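F420-H2 Dependent Reductase A (Mycobacterium smegmatis str. MC2 155, PDB 3H96) is an F420H2-dependent reductase from a group of mycobacterial enzymes that degrade aflatoxins, and probably also acts on quinones. Local coordinates at residues E106-E114 and E126-V137. Numbering follows the deposited sequence.
Sequences EDRDRIYSE and EKKTAGIRTIPV
Glu126 OE2 is gripped end-on by two nitrogens of Arg108, NH2 at 2.7 Å and NH1 at 2.9 Å, in a salt bridge. Arg108 NH1 also donates to Ile135 O at 2.7 Å, meeting a lone pair in the carbonyl plane. From the same helix as the arginine, Asp109 OD1 accepts from Arg108 NH2 in a nearly straight bond of 2.9 Å (167°), so the edge of the guanidinium is held by two carboxylates and a carbonyl, which fixes its rotation. In Arg108, CG points anti to the backbone N and the chain then folds at its next two bonds (chi3 63°), bringing the guanidinium to Glu126, while Thr134 CG2 lies over one face of it and Tyr112 CB flanks the opposite one. The Glu126 carboxylate also lies nearly flat over the Tyr112 ring, planes 25° apart, with OE2 3.7 Å above the ring plane and over its centre, a placement probably owed to its grip by Arg108 rather than to any attraction to the ring. The network ties helix 105-118 to the end of helix 121-128 and to the loop that leads into strand 137-142 of the antiparallel sheet, in a fold of the FMN-binding clan. Toward the sheet the contact turns apolar. Ile135 CG2 packs 3.6 Å from Tyr112 CE2, and Val137 CG2 sits at the ring's edge and against Arg108 CG. The Tyr112 hydroxyl is hydrogen-bonded to the carbonyl of Phe122. Deeper still, Val137 CG1 meets Ile111 CG2 at 4.0 Å, and both side chains rest on Val103 and Phe65 of the sheet.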
ATOM      1  N   GLU A 106      -4.577 -18.104   3.365  1.00 29.07           N
ATOM      2  CA  GLU A 106      -3.212 -18.529   3.037  1.00 29.76           C
ATOM      3  C   GLU A 106      -2.614 -17.638   1.932  1.00 27.37           C
ATOM      4  O   GLU A 106      -1.431 -17.303   2.001  1.00 25.98           O
ATOM      5  CB  GLU A 106      -3.120 -20.044   2.690  1.00 31.28           C
ATOM      6  CG  GLU A 106      -3.670 -21.033   3.785  1.00 38.36           C
ATOM      7  CD  GLU A 106      -3.027 -20.955   5.205  1.00 43.96           C
ATOM      8  OE1 GLU A 106      -3.514 -20.137   6.048  1.00 48.41           O
ATOM      9  OE2 GLU A 106      -2.082 -21.736   5.505  1.00 42.89           O
ATOM     10  N   ASP A 107      -3.421 -17.216   0.950  1.00 25.62           N
ATOM     11  CA  ASP A 107      -2.920 -16.223  -0.031  1.00 24.43           C
ATOM     12  C   ASP A 107      -2.348 -14.904   0.578  1.00 21.28           C
ATOM     13  O   ASP A 107      -1.293 -14.451   0.137  1.00 19.30           O
ATOM     14  CB  ASP A 107      -3.907 -15.923  -1.153  1.00 26.18           C
ATOM     15  CG  ASP A 107      -3.976 -17.075  -2.213  1.00 34.52           C
ATOM     16  OD1 ASP A 107      -3.754 -18.256  -1.859  1.00 33.69           O
ATOM     17  OD2 ASP A 107      -4.223 -16.788  -3.413  1.00 39.58           O
ATOM     18  N   ARG A 108      -3.034 -14.323   1.533  1.00 18.95           N
ATOM     19  CA  ARG A 108      -2.535 -13.160   2.253  1.00 17.62           C
ATOM     20  C   ARG A 108      -1.158 -13.478   2.883  1.00 17.81           C
ATOM     21  O   ARG A 108      -0.241 -12.741   2.724  1.00 16.26           O
ATOM     22  CB  ARG A 108      -3.500 -12.667   3.336  1.00 16.08           C
ATOM     23  CG  ARG A 108      -3.231 -11.304   3.892  1.00 17.79           C
ATOM     24  CD  ARG A 108      -3.388 -11.039   5.445  1.00 21.39           C
ATOM     25  NE  ARG A 108      -2.464 -11.811   6.193  1.00 24.62           N
ATOM     26  CZ  ARG A 108      -1.439 -11.391   6.920  1.00 22.83           C
ATOM     27  NH1 ARG A 108      -1.149 -10.152   7.119  1.00 18.58           N
ATOM     28  NH2 ARG A 108      -0.720 -12.291   7.483  1.00 24.07           N
ATOM     29  N   ASP A 109      -1.124 -14.585   3.606  1.00 16.96           N
ATOM     30  CA  ASP A 109       0.052 -15.036   4.315  1.00 17.14           C
ATOM     31  C   ASP A 109       1.228 -15.197   3.350  1.00 15.99           C
ATOM     32  O   ASP A 109       2.373 -14.850   3.718  1.00 14.53           O
ATOM     33  CB  ASP A 109      -0.220 -16.374   5.020  1.00 17.95           C
ATOM     34  CG  ASP A 109      -1.040 -16.212   6.285  1.00 22.81           C
ATOM     35  OD1 ASP A 109      -1.353 -15.055   6.686  1.00 24.11           O
ATOM     36  OD2 ASP A 109      -1.340 -17.265   6.905  1.00 26.84           O
ATOM     37  N   ARG A 110       0.973 -15.742   2.161  1.00 15.07           N
ATOM     38  CA  ARG A 110       2.061 -15.923   1.277  1.00 17.51           C
ATOM     39  C   ARG A 110       2.589 -14.612   0.738  1.00 14.79           C
ATOM     40  O   ARG A 110       3.792 -14.434   0.654  1.00 12.50           O
ATOM     41  CB  ARG A 110       1.881 -17.043   0.223  1.00 19.90           C
ATOM     42  CG  ARG A 110       1.051 -16.719  -0.909  1.00 27.17           C
ATOM     43  CD  ARG A 110       1.220 -17.728  -2.044  0.50 29.17           C
ATOM     44  NE  ARG A 110      -0.008 -17.795  -2.835  0.50 31.98           N
ATOM     45  CZ  ARG A 110      -0.465 -16.802  -3.592  0.50 32.11           C
ATOM     46  NH1 ARG A 110       0.206 -15.669  -3.668  0.50 29.66           N
ATOM     47  NH2 ARG A 110      -1.599 -16.948  -4.276  0.50 33.90           N
ATOM     48  N   ILE A 111       1.697 -13.682   0.390  1.00 14.70           N
ATOM     49  CA  ILE A 111       2.152 -12.394  -0.157  1.00 12.48           C
ATOM     50  C   ILE A 111       2.833 -11.590   0.986  1.00 13.18           C
ATOM     51  O   ILE A 111       3.916 -11.040   0.791  1.00 10.36           O
ATOM     52  CB  ILE A 111       1.003 -11.641  -0.761  1.00 13.42           C
ATOM     53  CG1 ILE A 111       0.504 -12.361  -2.030  1.00 12.25           C
ATOM     54  CG2 ILE A 111       1.325 -10.137  -1.029  1.00 12.20           C
ATOM     55  CD1 ILE A 111      -0.965 -12.071  -2.234  1.00 16.21           C
ATOM     56  N   TYR A 112       2.226 -11.600   2.185  1.00 13.05           N
ATOM     57  CA  TYR A 112       2.873 -10.955   3.299  1.00 13.38           C
ATOM     58  C   TYR A 112       4.234 -11.586   3.559  1.00 13.64           C
ATOM     59  O   TYR A 112       5.181 -10.860   3.793  1.00 13.12           O
ATOM     60  CB  TYR A 112       2.029 -11.028   4.588  1.00 13.84           C
ATOM     61  CG  TYR A 112       2.416  -9.912   5.535  1.00 12.51           C
ATOM     62  CD1 TYR A 112       3.517 -10.048   6.404  1.00 13.45           C
ATOM     63  CD2 TYR A 112       1.704  -8.689   5.523  1.00 14.84           C
ATOM     64  CE1 TYR A 112       3.897  -8.995   7.244  1.00 10.64           C
ATOM     65  CE2 TYR A 112       2.040  -7.637   6.370  1.00 12.88           C
ATOM     66  CZ  TYR A 112       3.167  -7.827   7.233  1.00 15.48           C
ATOM     67  OH  TYR A 112       3.546  -6.835   8.074  1.00 12.77           O
ATOM     68  N   SER A 113       4.362 -12.926   3.530  1.00 13.98           N
ATOM     69  CA  SER A 113       5.692 -13.518   3.762  1.00 14.82           C
ATOM     70  C   SER A 113       6.738 -13.068   2.780  1.00 13.48           C
ATOM     71  O   SER A 113       7.841 -12.897   3.168  1.00 10.13           O
ATOM     72  CB  SER A 113       5.711 -15.052   3.749  1.00 17.10           C
ATOM     73  OG  SER A 113       4.659 -15.448   4.576  1.00 23.01           O
ATOM     74  N   GLU A 114       6.389 -12.880   1.512  1.00 13.39           N
ATOM     75  CA  GLU A 114       7.373 -12.410   0.502  1.00 12.70           C
ATOM     76  C   GLU A 114       7.774 -10.972   0.814  1.00 12.50           C
ATOM     77  O   GLU A 114       8.956 -10.591   0.790  1.00 12.44           O
ATOM     78  CB  GLU A 114       6.805 -12.552  -0.944  1.00 14.39           C
ATOM     79  CG  GLU A 114       7.788 -12.126  -2.088  1.00 10.81           C
ATOM     80  CD  GLU A 114       9.145 -12.903  -2.049  1.00 16.78           C
ATOM     81  OE1 GLU A 114      10.203 -12.362  -2.497  1.00 14.96           O
ATOM     82  OE2 GLU A 114       9.155 -14.030  -1.515  1.00 20.19           O
ATOM     83  N   GLU A 126       4.054  -7.477  12.204  1.00 17.30           N
ATOM     84  CA  GLU A 126       3.113  -8.505  12.481  1.00 19.63           C
ATOM     85  C   GLU A 126       3.274  -9.019  13.930  1.00 21.19           C
ATOM     86  O   GLU A 126       2.270  -9.402  14.555  1.00 18.78           O
ATOM     87  CB  GLU A 126       3.283  -9.628  11.478  1.00 20.52           C
ATOM     88  CG  GLU A 126       1.975  -9.948  10.927  1.00 24.86           C
ATOM     89  CD  GLU A 126       1.986 -10.854   9.733  1.00 24.24           C
ATOM     90  OE1 GLU A 126       2.978 -11.610   9.531  1.00 24.59           O
ATOM     91  OE2 GLU A 126       0.963 -10.786   9.023  1.00 22.72           O
ATOM     92  N   LYS A 127       4.513  -9.022  14.464  1.00 21.88           N
ATOM     93  CA  LYS A 127       4.663  -9.416  15.868  1.00 24.72           C
ATOM     94  C   LYS A 127       4.012  -8.385  16.795  1.00 24.13           C
ATOM     95  O   LYS A 127       3.349  -8.774  17.737  1.00 25.46           O
ATOM     96  CB  LYS A 127       6.127  -9.697  16.264  1.00 26.81           C
ATOM     97  CG  LYS A 127       6.736 -10.881  15.451  1.00 31.31           C
ATOM     98  CD  LYS A 127       7.901 -11.578  16.136  1.00 39.81           C
ATOM     99  CE  LYS A 127       7.764 -13.119  15.976  1.00 39.69           C
ATOM    100  NZ  LYS A 127       7.873 -13.827  17.312  1.00 42.01           N
ATOM    101  N   LYS A 128       4.204  -7.095  16.537  1.00 22.74           N
ATOM    102  CA  LYS A 128       3.465  -5.990  17.222  1.00 22.96           C
ATOM    103  C   LYS A 128       1.926  -6.062  17.200  1.00 20.91           C
ATOM    104  O   LYS A 128       1.271  -5.582  18.096  1.00 20.86           O
ATOM    105  CB  LYS A 128       3.878  -4.619  16.617  1.00 21.53           C
ATOM    106  CG  LYS A 128       5.314  -4.182  16.976  1.00 26.14           C
ATOM    107  CD  LYS A 128       5.618  -2.738  16.500  1.00 32.87           C
ATOM    108  CE  LYS A 128       4.896  -1.664  17.394  1.00 36.38           C
ATOM    109  NZ  LYS A 128       5.542  -0.293  17.222  1.00 44.07           N
ATOM    110  N   THR A 129       1.345  -6.594  16.130  1.00 20.12           N
ATOM    111  CA  THR A 129      -0.096  -6.650  16.041  1.00 19.50           C
ATOM    112  C   THR A 129      -0.683  -8.010  16.349  1.00 21.00           C
ATOM    113  O   THR A 129      -1.879  -8.190  16.235  1.00 21.60           O
ATOM    114  CB  THR A 129      -0.581  -6.183  14.657  1.00 17.96           C
ATOM    115  OG1 THR A 129      -0.031  -7.057  13.683  1.00 16.81           O
ATOM    116  CG2 THR A 129      -0.092  -4.774  14.374  1.00 16.28           C
ATOM    117  N   ALA A 130       0.149  -8.950  16.780  1.00 22.92           N
ATOM    118  CA  ALA A 130      -0.288 -10.319  17.111  1.00 23.07           C
ATOM    119  C   ALA A 130      -1.396 -10.307  18.175  1.00 23.79           C
ATOM    120  O   ALA A 130      -1.202  -9.794  19.237  1.00 23.07           O
ATOM    121  CB  ALA A 130       0.904 -11.113  17.611  1.00 24.16           C
ATOM    122  N   GLY A 131      -2.572 -10.846  17.869  1.00 23.91           N
ATOM    123  CA  GLY A 131      -3.608 -10.931  18.864  1.00 25.05           C
ATOM    124  C   GLY A 131      -4.437  -9.657  18.879  1.00 24.96           C
ATOM    125  O   GLY A 131      -5.415  -9.596  19.591  1.00 24.80           O
ATOM    126  N   ILE A 132      -4.071  -8.670  18.047  1.00 23.16           N
ATOM    127  CA  ILE A 132      -4.792  -7.389  17.979  1.00 22.83           C
ATOM    128  C   ILE A 132      -5.467  -7.209  16.622  1.00 20.83           C
ATOM    129  O   ILE A 132      -6.708  -7.038  16.511  1.00 19.33           O
ATOM    130  CB  ILE A 132      -3.826  -6.203  18.319  1.00 24.28           C
ATOM    131  CG1 ILE A 132      -3.193  -6.420  19.716  1.00 29.64           C
ATOM    132  CG2 ILE A 132      -4.536  -4.804  18.194  1.00 22.18           C
ATOM    133  CD1 ILE A 132      -2.053  -5.391  20.099  1.00 30.58           C
ATOM    134  N   ARG A 133      -4.673  -7.281  15.567  1.00 17.53           N
ATOM    135  CA  ARG A 133      -5.243  -7.271  14.270  1.00 16.15           C
ATOM    136  C   ARG A 133      -4.343  -8.032  13.282  1.00 17.00           C
ATOM    137  O   ARG A 133      -3.122  -8.174  13.524  1.00 15.46           O
ATOM    138  CB  ARG A 133      -5.522  -5.829  13.785  1.00 15.69           C
ATOM    139  CG  ARG A 133      -4.336  -5.055  13.397  1.00 15.58           C
ATOM    140  CD  ARG A 133      -4.626  -3.600  12.861  1.00 12.18           C
ATOM    141  NE  ARG A 133      -3.321  -2.964  12.918  1.00 15.89           N
ATOM    142  CZ  ARG A 133      -2.539  -2.663  11.862  1.00 13.90           C
ATOM    143  NH1 ARG A 133      -2.939  -2.839  10.624  1.00 12.41           N
ATOM    144  NH2 ARG A 133      -1.333  -2.135  12.065  1.00 11.84           N
ATOM    145  N   THR A 134      -4.965  -8.553  12.210  1.00 16.00           N
ATOM    146  CA  THR A 134      -4.219  -9.119  11.077  1.00 16.35           C
ATOM    147  C   THR A 134      -4.067  -7.986  10.078  1.00 14.00           C
ATOM    148  O   THR A 134      -5.068  -7.312   9.747  1.00 12.41           O
ATOM    149  CB  THR A 134      -5.053 -10.207  10.428  1.00 18.82           C
ATOM    150  OG1 THR A 134      -5.076 -11.306  11.346  1.00 25.59           O
ATOM    151  CG2 THR A 134      -4.415 -10.741   9.053  1.00 18.81           C
ATOM    152  N   ILE A 135      -2.821  -7.742   9.644  1.00 12.89           N
ATOM    153  CA  ILE A 135      -2.451  -6.608   8.737  1.00 10.35           C
ATOM    154  C   ILE A 135      -3.070  -6.908   7.385  1.00 10.61           C
ATOM    155  O   ILE A 135      -2.758  -7.963   6.769  1.00 11.27           O
ATOM    156  CB  ILE A 135      -0.908  -6.396   8.732  1.00 10.55           C
ATOM    157  CG1 ILE A 135      -0.534  -5.794  10.104  1.00 12.78           C
ATOM    158  CG2 ILE A 135      -0.435  -5.357   7.694  1.00  8.67           C
ATOM    159  CD1 ILE A 135       0.996  -5.766  10.363  1.00 14.95           C
ATOM    160  N   PRO A 136      -3.979  -6.008   6.937  1.00 10.76           N
ATOM    161  CA  PRO A 136      -4.620  -6.312   5.668  1.00 11.61           C
ATOM    162  C   PRO A 136      -3.681  -6.213   4.471  1.00 12.60           C
ATOM    163  O   PRO A 136      -2.755  -5.353   4.413  1.00 11.10           O
ATOM    164  CB  PRO A 136      -5.752  -5.283   5.558  1.00 11.80           C
ATOM    165  CG  PRO A 136      -6.052  -4.858   7.057  1.00 12.34           C
ATOM    166  CD  PRO A 136      -4.697  -4.983   7.737  1.00  8.91           C
ATOM    167  N   VAL A 137      -3.887  -7.115   3.516  1.00 11.22           N
ATOM    168  CA  VAL A 137      -3.233  -6.929   2.208  1.00 10.44           C
ATOM    169  C   VAL A 137      -4.301  -6.645   1.154  1.00  9.46           C
ATOM    170  O   VAL A 137      -5.273  -7.400   1.047  1.00 10.82           O
ATOM    171  CB  VAL A 137      -2.405  -8.198   1.869  1.00  9.99           C
ATOM    172  CG1 VAL A 137      -1.775  -8.168   0.433  1.00  8.32           C
ATOM    173  CG2 VAL A 137      -1.293  -8.333   2.872  1.00 12.12           C
TER